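Local coordinates for protein lipocalin AI-4 (Rhodnius prolixus, PDB 5H9N) that binds cysteinyl leukotrienes such as leukotriene C4 and probably sequesters them, as a salivary lipocalin of a blood-feeding insect, at residues R25-W31 and T100-A106; T92-A96 and L108-G112. The protein carries 1 engineered substitution. All coordinates share one frame. Numbering follows the deposited sequence.

Interaction 1: R25-W31 and T100-A106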
ATOM      1  N   ARG A  25     -10.188   5.844  -9.962  1.00 20.03           N
ATOM      2  CA  ARG A  25     -10.113   4.487 -10.497  1.00 20.00           C
ATOM      3  C   ARG A  25      -9.361   3.547  -9.576  1.00 19.25           C
ATOM      4  O   ARG A  25      -9.558   2.341  -9.632  1.00 21.83           O
ATOM      5  CB  ARG A  25      -9.451   4.472 -11.869  1.00 23.83           C
ATOM      6  CG  ARG A  25     -10.266   5.142 -12.954  1.00 25.60           C
ATOM      7  CD  ARG A  25      -9.728   4.746 -14.310  1.00 27.79           C
ATOM      8  NE  ARG A  25      -9.944   3.325 -14.554  1.00 40.41           N
ATOM      9  CZ  ARG A  25      -9.160   2.573 -15.317  1.00 35.64           C
ATOM     10  NH1 ARG A  25      -8.096   3.109 -15.897  1.00 39.07           N
ATOM     11  NH2 ARG A  25      -9.430   1.286 -15.480  1.00 32.89           N
ATOM     12  N   PHE A  26      -8.486   4.089  -8.740  1.00 18.41           N
ATOM     13  CA  PHE A  26      -7.745   3.242  -7.821  1.00 15.87           C
ATOM     14  C   PHE A  26      -8.550   2.911  -6.562  1.00 15.10           C
ATOM     15  O   PHE A  26      -8.594   1.759  -6.128  1.00 15.50           O
ATOM     16  CB  PHE A  26      -6.419   3.881  -7.411  1.00 17.90           C
ATOM     17  CG  PHE A  26      -5.676   3.052  -6.408  1.00 13.14           C
ATOM     18  CD1 PHE A  26      -5.008   1.906  -6.812  1.00 15.08           C
ATOM     19  CD2 PHE A  26      -5.690   3.369  -5.052  1.00 16.33           C
ATOM     20  CE1 PHE A  26      -4.364   1.108  -5.899  1.00 11.58           C
ATOM     21  CE2 PHE A  26      -5.038   2.570  -4.131  1.00 14.24           C
ATOM     22  CZ  PHE A  26      -4.373   1.443  -4.559  1.00 13.74           C
ATOM     23  N   PHE A  27      -9.165   3.924  -5.964  1.00 17.78           N
ATOM     24  CA  PHE A  27      -9.884   3.737  -4.708  1.00 17.48           C
ATOM     25  C   PHE A  27     -11.317   3.288  -4.949  1.00 19.87           C
ATOM     26  O   PHE A  27     -12.274   3.921  -4.494  1.00 20.76           O
ATOM     27  CB  PHE A  27      -9.848   5.023  -3.876  1.00 20.61           C
ATOM     28  CG  PHE A  27      -8.475   5.376  -3.373  1.00 17.47           C
ATOM     29  CD1 PHE A  27      -7.893   4.655  -2.341  1.00 18.87           C
ATOM     30  CD2 PHE A  27      -7.759   6.422  -3.937  1.00 21.94           C
ATOM     31  CE1 PHE A  27      -6.631   4.977  -1.876  1.00 18.94           C
ATOM     32  CE2 PHE A  27      -6.499   6.752  -3.477  1.00 20.59           C
ATOM     33  CZ  PHE A  27      -5.930   6.030  -2.447  1.00 19.40           C
ATOM     34  N   THR A  28     -11.456   2.199  -5.695  1.00 18.57           N
ATOM     35  CA  THR A  28     -12.747   1.571  -5.922  1.00 18.39           C
ATOM     36  C   THR A  28     -12.529   0.065  -5.954  1.00 16.86           C
ATOM     37  O   THR A  28     -11.462  -0.397  -6.360  1.00 19.02           O
ATOM     38  CB  THR A  28     -13.402   2.060  -7.228  1.00 24.09           C
ATOM     39  OG1 THR A  28     -14.750   1.583  -7.297  1.00 28.92           O
ATOM     40  CG2 THR A  28     -12.630   1.574  -8.443  1.00 26.54           C
ATOM     41  N   GLY A  29     -13.515  -0.689  -5.487  1.00 16.49           N
ATOM     42  CA  GLY A  29     -13.420  -2.140  -5.482  1.00 15.27           C
ATOM     43  C   GLY A  29     -12.503  -2.714  -4.413  1.00 15.02           C
ATOM     44  O   GLY A  29     -12.160  -2.046  -3.440  1.00 15.77           O
ATOM     45  N   ASP A  30     -12.127  -3.976  -4.599  1.00 14.74           N
ATOM     46  CA  ASP A  30     -11.259  -4.714  -3.682  1.00 11.98           C
ATOM     47  C   ASP A  30      -9.871  -4.872  -4.259  1.00 12.82           C
ATOM     48  O   ASP A  30      -9.714  -5.062  -5.469  1.00 12.84           O
ATOM     49  CB  ASP A  30     -11.821  -6.107  -3.402  1.00 14.73           C
ATOM     50  CG  ASP A  30     -13.117  -6.080  -2.629  1.00 16.12           C
ATOM     51  OD1 ASP A  30     -13.365  -5.087  -1.927  1.00 18.94           O
ATOM     52  OD2 ASP A  30     -13.882  -7.065  -2.714  1.00 17.19           O
ATOM     53  N   TRP A  31      -8.878  -4.833  -3.381  1.00 10.83           N
ATOM     54  CA  TRP A  31      -7.495  -5.098  -3.753  1.00  9.94           C
ATOM     55  C   TRP A  31      -6.926  -6.163  -2.803  1.00 10.54           C
ATOM     56  O   TRP A  31      -6.986  -5.972  -1.587  1.00 11.91           O
ATOM     57  CB  TRP A  31      -6.646  -3.840  -3.641  1.00 10.71           C
ATOM     58  CG  TRP A  31      -6.809  -2.803  -4.719  1.00 10.25           C
ATOM     59  CD1 TRP A  31      -7.454  -1.606  -4.616  1.00 11.62           C
ATOM     60  CD2 TRP A  31      -6.276  -2.862  -6.046  1.00  9.99           C
ATOM     61  NE1 TRP A  31      -7.355  -0.908  -5.800  1.00 12.32           N
ATOM     62  CE2 TRP A  31      -6.634  -1.661  -6.693  1.00 11.44           C
ATOM     63  CE3 TRP A  31      -5.521  -3.816  -6.744  1.00 10.66           C
ATOM     64  CZ2 TRP A  31      -6.273  -1.393  -8.013  1.00 12.86           C
ATOM     65  CZ3 TRP A  31      -5.165  -3.547  -8.045  1.00 10.60           C
ATOM     66  CH2 TRP A  31      -5.524  -2.343  -8.665  1.00 10.75           C
ATOM     67  N   THR A 100       0.160   1.625 -11.457  1.00 11.58           N
ATOM     68  CA  THR A 100      -1.042   0.785 -11.462  1.00 11.95           C
ATOM     69  C   THR A 100      -1.713   0.834 -12.814  1.00 11.16           C
ATOM     70  O   THR A 100      -1.606   1.842 -13.508  1.00 13.19           O
ATOM     71  CB  THR A 100      -2.063   1.211 -10.372  1.00 11.07           C
ATOM     72  OG1 THR A 100      -3.183   0.320 -10.383  1.00 11.45           O
ATOM     73  CG2 THR A 100      -2.560   2.613 -10.612  1.00 13.56           C
ATOM     74  N   ASP A 101      -2.379  -0.255 -13.204  1.00 12.23           N
ATOM     75  CA  ASP A 101      -3.229  -0.220 -14.394  1.00 14.45           C
ATOM     76  C   ASP A 101      -4.700  -0.229 -13.980  1.00 13.49           C
ATOM     77  O   ASP A 101      -5.583  -0.356 -14.824  1.00 14.04           O
ATOM     78  CB  ASP A 101      -2.896  -1.377 -15.353  1.00 13.74           C
ATOM     79  CG  ASP A 101      -3.385  -2.733 -14.863  1.00 12.76           C
ATOM     80  OD1 ASP A 101      -3.681  -2.879 -13.667  1.00 13.60           O
ATOM     81  OD2 ASP A 101      -3.451  -3.658 -15.699  1.00 15.50           O
ATOM     82  N   TYR A 102      -4.943  -0.104 -12.673  1.00 13.22           N
ATOM     83  CA  TYR A 102      -6.280   0.005 -12.052  1.00 12.36           C
ATOM     84  C   TYR A 102      -7.125  -1.266 -12.110  1.00 14.04           C
ATOM     85  O   TYR A 102      -7.798  -1.599 -11.140  1.00 15.33           O
ATOM     86  CB  TYR A 102      -7.074   1.174 -12.656  1.00 16.66           C
ATOM     87  CG  TYR A 102      -6.311   2.481 -12.626  1.00 15.61           C
ATOM     88  CD1 TYR A 102      -6.213   3.220 -11.456  1.00 15.23           C
ATOM     89  CD2 TYR A 102      -5.682   2.967 -13.765  1.00 16.51           C
ATOM     90  CE1 TYR A 102      -5.512   4.404 -11.418  1.00 16.70           C
ATOM     91  CE2 TYR A 102      -4.976   4.153 -13.735  1.00 19.02           C
ATOM     92  CZ  TYR A 102      -4.902   4.870 -12.566  1.00 16.85           C
ATOM     93  OH  TYR A 102      -4.193   6.056 -12.546  1.00 20.26           O
ATOM     94  N   ALA A 103      -7.093  -1.964 -13.238  1.00 14.41           N
ATOM     95  CA  ALA A 103      -7.927  -3.134 -13.459  1.00 13.98           C
ATOM     96  C   ALA A 103      -7.288  -4.459 -13.042  1.00 13.77           C
ATOM     97  O   ALA A 103      -7.986  -5.470 -12.930  1.00 14.74           O
ATOM     98  CB  ALA A 103      -8.311  -3.194 -14.920  1.00 18.18           C
ATOM     99  N   ASN A 104      -5.973  -4.468 -12.820  1.00 12.41           N
ATOM    100  CA  ASN A 104      -5.302  -5.717 -12.485  1.00 11.82           C
ATOM    101  C   ASN A 104      -4.363  -5.593 -11.302  1.00 12.41           C
ATOM    102  O   ASN A 104      -4.469  -6.375 -10.348  1.00 10.99           O
ATOM    103  CB  ASN A 104      -4.525  -6.253 -13.684  1.00 13.38           C
ATOM    104  CG  ASN A 104      -5.418  -6.561 -14.863  1.00 16.73           C
ATOM    105  OD1 ASN A 104      -6.148  -7.553 -14.866  1.00 16.94           O
ATOM    106  ND2 ASN A 104      -5.356  -5.716 -15.880  1.00 16.33           N
ATOM    107  N   TYR A 105      -3.423  -4.656 -11.361  1.00 10.38           N
ATOM    108  CA  TYR A 105      -2.358  -4.606 -10.364  1.00 10.45           C
ATOM    109  C   TYR A 105      -2.097  -3.196  -9.883  1.00  9.02           C
ATOM    110  O   TYR A 105      -2.413  -2.227 -10.575  1.00  9.75           O
ATOM    111  CB  TYR A 105      -1.057  -5.182 -10.941  1.00 12.75           C
ATOM    112  CG  TYR A 105      -0.501  -4.383 -12.111  1.00 13.04           C
ATOM    113  CD1 TYR A 105       0.305  -3.265 -11.906  1.00 14.21           C
ATOM    114  CD2 TYR A 105      -0.779  -4.753 -13.417  1.00 15.72           C
ATOM    115  CE1 TYR A 105       0.803  -2.528 -12.987  1.00 15.77           C
ATOM    116  CE2 TYR A 105      -0.281  -4.025 -14.493  1.00 16.99           C
ATOM    117  CZ  TYR A 105       0.504  -2.920 -14.269  1.00 19.98           C
ATOM    118  OH  TYR A 105       0.992  -2.205 -15.349  1.00 21.90           O
ATOM    119  N   ALA A 106      -1.459  -3.087  -8.727  1.00  8.85           N
ATOM    120  CA  ALA A 106      -0.953  -1.814  -8.244  1.00  8.79           C
ATOM    121  C   ALA A 106       0.270  -2.054  -7.393  1.00  8.74           C
ATOM    122  O   ALA A 106       0.238  -2.890  -6.480  1.00  8.52           O
ATOM    123  CB  ALA A 106      -2.014  -1.073  -7.447  1.00 10.66           C
TER
HETATM  124  O   HOH W   1      -6.067   1.402 -16.929  1.00 18.55           O

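Interaction 2: T92-A96 and L108-G112. With LTX ((5~{S},6~{R},7~{E},9~{E},11~{Z},14~{Z})-6-[(2~{R})-2-[[(4~{S})-4-azanyl-5-oxidanyl-5-oxidanylidene-pentanoyl]amino]-3-( 2-hydroxy-2-oxoethylamino)-3-oxidanylidene-propyl]sulfanyl-5-oxidanyl-icosa-7,9,11,14-tetraenoic acid), chain B.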
ATOM      1  N   THR A  92      -1.122   5.619  12.249  1.00 14.23           N
ATOM      2  CA  THR A  92      -1.140   6.415  11.028  1.00 13.98           C
ATOM      3  C   THR A  92      -0.156   5.800  10.055  1.00 12.60           C
ATOM      4  O   THR A  92       0.980   5.505  10.424  1.00 13.87           O
ATOM      5  CB  THR A  92      -0.762   7.872  11.294  1.00 13.44           C
ATOM      6  OG1 THR A  92      -1.588   8.392  12.339  1.00 18.44           O
ATOM      7  CG2 THR A  92      -0.929   8.727  10.035  1.00 14.62           C
ATOM      8  N   SER A  93      -0.604   5.570   8.828  1.00 10.81           N
ATOM      9  CA  SER A  93       0.214   4.957   7.787  1.00 11.09           C
ATOM     10  C   SER A  93       0.187   5.805   6.518  1.00 10.50           C
ATOM     11  O   SER A  93      -0.849   6.380   6.186  1.00 12.96           O
ATOM     12  CB  SER A  93      -0.297   3.554   7.492  1.00 11.69           C
ATOM     13  OG  SER A  93       0.468   2.921   6.485  1.00 12.43           O
ATOM     14  N   TYR A  94       1.312   5.887   5.818  1.00  8.89           N
ATOM     15  CA  TYR A  94       1.430   6.699   4.602  1.00  8.37           C
ATOM     16  C   TYR A  94       1.664   5.808   3.402  1.00  8.82           C
ATOM     17  O   TYR A  94       2.339   4.781   3.507  1.00  9.29           O
ATOM     18  CB  TYR A  94       2.575   7.713   4.736  1.00  9.51           C
ATOM     19  CG  TYR A  94       2.367   8.661   5.889  1.00 10.25           C
ATOM     20  CD1 TYR A  94       2.644   8.267   7.200  1.00 11.79           C
ATOM     21  CD2 TYR A  94       1.848   9.930   5.683  1.00 11.04           C
ATOM     22  CE1 TYR A  94       2.418   9.119   8.267  1.00 13.36           C
ATOM     23  CE2 TYR A  94       1.633  10.787   6.740  1.00 12.06           C
ATOM     24  CZ  TYR A  94       1.920  10.372   8.027  1.00 12.80           C
ATOM     25  OH  TYR A  94       1.705  11.224   9.081  1.00 16.35           O
ATOM     26  N   MET A  95       1.141   6.201   2.251  1.00  8.45           N
ATOM     27  CA  MET A  95       1.325   5.405   1.057  1.00  8.77           C
ATOM     28  C   MET A  95       1.294   6.238  -0.207  1.00  8.65           C
ATOM     29  O   MET A  95       0.707   7.322  -0.244  1.00  8.80           O
ATOM     30  CB  MET A  95       0.252   4.322   0.996  1.00 11.67           C
ATOM     31  CG  MET A  95      -1.141   4.907   1.013  1.00 13.72           C
ATOM     32  SD  MET A  95      -2.215   4.101  -0.139  1.00 45.22           S
ATOM     33  CE  MET A  95      -1.216   4.655  -1.461  1.00  5.40           C
ATOM     34  N   ALA A  96       1.908   5.707  -1.259  1.00  7.78           N
ATOM     35  CA  ALA A  96       1.805   6.288  -2.590  1.00  9.17           C
ATOM     36  C   ALA A  96       1.664   5.153  -3.586  1.00  7.58           C
ATOM     37  O   ALA A  96       2.281   4.096  -3.411  1.00  8.71           O
ATOM     38  CB  ALA A  96       3.025   7.129  -2.910  1.00  9.34           C
ATOM     39  N   LEU A 108       2.524  -0.335  -4.670  1.00  7.67           N
ATOM     40  CA  LEU A 108       2.480   0.748  -3.699  1.00  7.26           C
ATOM     41  C   LEU A 108       3.722   0.789  -2.846  1.00  7.19           C
ATOM     42  O   LEU A 108       4.379  -0.236  -2.611  1.00  7.70           O
ATOM     43  CB  LEU A 108       1.252   0.615  -2.781  1.00  8.41           C
ATOM     44  CG  LEU A 108      -0.070   1.223  -3.249  1.00  8.80           C
ATOM     45  CD1 LEU A 108      -0.539   0.565  -4.544  1.00 10.82           C
ATOM     46  CD2 LEU A 108      -1.133   1.097  -2.164  1.00 10.24           C
ATOM     47  N   TYR A 109       4.017   1.972  -2.343  1.00  7.89           N
ATOM     48  CA  TYR A 109       5.011   2.173  -1.298  1.00  8.42           C
ATOM     49  C   TYR A 109       4.258   2.547  -0.039  1.00  7.94           C
ATOM     50  O   TYR A 109       3.338   3.370  -0.105  1.00  8.10           O
ATOM     51  CB  TYR A 109       5.991   3.272  -1.693  1.00  9.02           C
ATOM     52  CG  TYR A 109       6.966   3.644  -0.600  1.00  8.18           C
ATOM     53  CD1 TYR A 109       8.017   2.795  -0.268  1.00  8.43           C
ATOM     54  CD2 TYR A 109       6.839   4.835   0.106  1.00  8.91           C
ATOM     55  CE1 TYR A 109       8.911   3.125   0.725  1.00  9.44           C
ATOM     56  CE2 TYR A 109       7.727   5.174   1.098  1.00  9.27           C
ATOM     57  CZ  TYR A 109       8.755   4.316   1.416  1.00  9.37           C
ATOM     58  OH  TYR A 109       9.634   4.694   2.413  1.00 10.57           O
ATOM     59  N   ARG A 110       4.594   1.925   1.086  1.00  7.32           N
ATOM     60  CA  ARG A 110       3.960   2.234   2.353  1.00  7.73           C
ATOM     61  C   ARG A 110       5.021   2.515   3.403  1.00  7.83           C
ATOM     62  O   ARG A 110       6.069   1.874   3.415  1.00  8.52           O
ATOM     63  CB  ARG A 110       3.056   1.080   2.802  1.00  8.84           C
ATOM     64  CG  ARG A 110       2.269   1.358   4.086  1.00  9.33           C
ATOM     65  CD  ARG A 110       1.138   0.358   4.305  1.00 12.64           C
ATOM     66  NE  ARG A 110       1.646  -0.987   4.536  1.00 10.07           N
ATOM     67  CZ  ARG A 110       0.890  -2.081   4.520  1.00 11.58           C
ATOM     68  NH1 ARG A 110      -0.413  -1.979   4.272  1.00 12.08           N
ATOM     69  NH2 ARG A 110       1.442  -3.270   4.713  1.00 11.42           N
ATOM     70  N   CYS A 111       4.752   3.460   4.295  1.00  8.26           N
ATOM     71  CA  CYS A 111       5.710   3.839   5.324  0.62  9.35           C
ATOM     72  C   CYS A 111       4.978   4.423   6.524  1.00 10.86           C
ATOM     73  O   CYS A 111       3.992   5.134   6.361  1.00 10.97           O
ATOM     74  CB  CYS A 111       6.716   4.842   4.754  0.62  9.54           C
ATOM     75  SG  CYS A 111       8.097   5.226   5.817  0.62  9.06           S
ATOM     76  N   GLY A 112       5.457   4.153   7.723  1.00 10.31           N
ATOM     77  CA  GLY A 112       4.858   4.733   8.904  1.00 11.25           C
ATOM     78  C   GLY A 112       5.581   4.319  10.161  1.00 10.79           C
ATOM     79  O   GLY A 112       6.388   3.378  10.164  1.00 14.01           O
TER
HETATM   80  O2  LTX B 201       4.276  -1.356   5.442  1.00 13.54           O
HETATM   81  C1  LTX B 201       4.679  -2.494   5.780  1.00 14.25           C
HETATM   82  O1  LTX B 201       4.254  -3.548   5.247  1.00 13.07           O
HETATM   83  C2  LTX B 201       5.730  -2.594   6.860  1.00 15.11           C
HETATM   84  C3  LTX B 201       5.089  -3.110   8.145  1.00 21.41           C
HETATM   85  C4  LTX B 201       3.774  -2.385   8.419  1.00 26.32           C
HETATM   86  C5  LTX B 201       3.268  -2.695   9.822  1.00 31.46           C
HETATM   87  O3  LTX B 201       2.800  -4.049   9.899  1.00 33.97           O
HETATM   88  C6  LTX B 201       2.150  -1.746  10.244  1.00 25.02           C
HETATM   89  C7  LTX B 201       0.921  -1.909   9.359  1.00 25.78           C
HETATM   90  C8  LTX B 201       0.477  -0.932   8.550  1.00 22.08           C
HETATM   91  C9  LTX B 201      -0.729  -1.137   7.732  1.00 16.13           C
HETATM   92  C10 LTX B 201      -1.370  -0.157   7.080  1.00 15.24           C
HETATM   93  C11 LTX B 201      -2.576  -0.456   6.301  1.00 15.15           C
HETATM   94  C12 LTX B 201      -3.304   0.404   5.577  1.00 14.73           C
HETATM   95  C13 LTX B 201      -3.013   1.887   5.422  1.00 19.44           C
HETATM   96  C14 LTX B 201      -1.922   2.141   4.401  1.00 16.07           C
HETATM   97  C15 LTX B 201      -2.107   2.070   3.088  1.00 20.60           C
HETATM   98  C16 LTX B 201      -3.448   1.739   2.476  1.00 27.43           C
HETATM   99  C17 LTX B 201      -3.250   0.922   1.203  1.00 24.70           C
HETATM  100  C18 LTX B 201      -4.581   0.771   0.475  1.00 27.75           C
HETATM  101  C19 LTX B 201      -4.514  -0.274  -0.628  1.00 27.99           C
HETATM  102  C20 LTX B 201      -5.840  -0.374  -1.356  1.00 21.29           C
HETATM  103  O32 LTX B 201      -3.273  -5.216  11.023  1.00 21.11           O
HETATM  104  C21 LTX B 201      -2.392  -4.366  11.251  1.00 23.51           C
HETATM  105  O31 LTX B 201      -1.421  -4.161  10.493  1.00 25.01           O
HETATM  106  CA3 LTX B 201      -2.509  -3.547  12.509  1.00 24.38           C
HETATM  107  N3  LTX B 201      -1.426  -2.579  12.583  1.00 25.59           N
HETATM  108  C22 LTX B 201      -1.101  -1.923  13.693  1.00 25.88           C
HETATM  109  O33 LTX B 201      -1.704  -2.106  14.736  1.00 34.64           O
HETATM  110  CA2 LTX B 201       0.030  -0.933  13.663  1.00 25.08           C
HETATM  111  CB2 LTX B 201       0.663  -0.798  12.278  1.00 27.27           C
HETATM  112  SG2 LTX B 201       1.796  -2.105  11.947  1.00 30.21           S
HETATM  113  N2  LTX B 201       1.013  -1.258  14.675  1.00 25.27           N
HETATM  114  CD1 LTX B 201       1.467  -0.344  15.521  1.00 32.76           C
HETATM  115  OE1 LTX B 201       1.399   0.858  15.307  1.00 27.80           O
HETATM  116  CG1 LTX B 201       2.090  -0.909  16.776  1.00 42.31           C
HETATM  117  CB1 LTX B 201       2.872   0.151  17.535  1.00 51.91           C
HETATM  118  CA1 LTX B 201       3.877  -0.521  18.467  1.00 65.42           C
HETATM  119  N1  LTX B 201       4.648  -1.530  17.712  1.00 64.49           N
HETATM  120  C23 LTX B 201       3.176  -1.192  19.609  1.00 73.19           C
HETATM  121  O11 LTX B 201       3.376  -2.414  19.795  1.00 75.27           O
HETATM  122  O12 LTX B 201       2.425  -0.505  20.333  1.00 76.04           O

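Interaction 1: R25-W31 and T100-A106
F26 and W31 close on T100-A106, the loop and strand ends that join 90-100 to 105-112, with no direct hydrogen bond between the segments. The CA-to-CB bond of W31 points toward T100-A106, and chi1 at -75° (m) sets the indole against A106, whose CB lies 4.2 Å from the centroid of the six-membered ring and 21° off its normal, a CH-pi contact. W31 CH2 comes within 3.4 Å of Y102 O. W31 NE1 donates to F26 O (3.0 Å, 173°), fixing the indole from its own segment. F26, with chi1 at 177° (t), presents its ring edge to A106, CE1 to CB 3.6 Å. Y102, chi1 -53° (m), sets its ring against F26 and R25: CD1 is 4.1 Å from F26 CB, and R25 CD sits over one ring face. R25 extends along the Y102 ring (chi2 -164°, t) and turns at chi3 (67°, p), so that Y102 CD2 lies over one face of the guanidinium, 3.2 Å from R25 NH1; water 1 bridges R25 NH1 and D101 O, 2.8 Å from each. The turn holds its own shape: T100 OG1 accepts from Y102 N (2.9 Å, an ST turn), and D101 OD1 accepts from N104 N (2.9 Å) in an Asx motif. G29-D30-W31 and T100-D101-Y102 match the G-X-W and T-D-Y motifs of lipocalins, and R128 completes the set by a cation-pi contact with W31 and a hydrogen bond to Y102 O. Helix 23-26 thus meets the turn between strands 90-100 and 105-112, while W31 lies on strand 30-36, flanked by strands 46-51 and 120-127.

Interaction 2: T92-A96 and L108-G112
R110 grips the C1 carboxylate of the leukotriene's fatty-acid part with two nearly linear hydrogen bonds: NE to LTX O2 at 2.8 Å (167°) and NH2 to LTX O1 at 2.9 Å (177°). Its remaining nitrogen, NH1, is hydrogen-bonded to Y48 OH. Beneath it the strands pair antiparallel, their axes 154° apart and 4.6 Å at closest approach. Four backbone bonds set the register: Y94 N to C111 O (2.8 Å) and C111 N to Y94 O (2.9 Å), then A96 N to Y109 O (3.0 Å) and Y109 N to A96 O (2.9 Å). Between these hydrogen-bonded pairs lies the non-hydrogen-bonded pair M95-R110, whose CA atoms are 4.3 Å apart. M95 and R110 share the ligand face. There S93 OG lies 3.4 Å from R110 CG and 3.3 Å from LTX C14, M95 SD is 3.6 Å from LTX C17, and M95 CE packs on L108 CD2 at 3.6 Å, lining the pocket for the lipid tail. Y94, A96, Y109 and C111 occupy the other face, where C111 forms a disulfide with C10. This hairpin belongs to the lipocalin barrel wall, with strand 78-85 beyond 92-96 and strand 120-127 beyond 108-112.

In the fold
Both contacts draw on strand 105-112, and their centres are 16 Å apart. Interaction 2 is buried in the barrel wall, with nine of its ten touching residues buried; interaction 1 is only partly buried and runs from pocket to surface, with R25 exposed while F26 and W31 touch the ligand. The chemistry follows: regular backbone hydrogen bonds hold 92-96 to 108-112, whereas 25-31 meets 100-106 through aromatic packing and a water bridge. They join where F26 CZ touches L108 CD1 at 3.9 Å. Together they furnish six ligand-pocket residues: F26 and W31 from interaction 1, S93, M95, L108 and R110 from interaction 2.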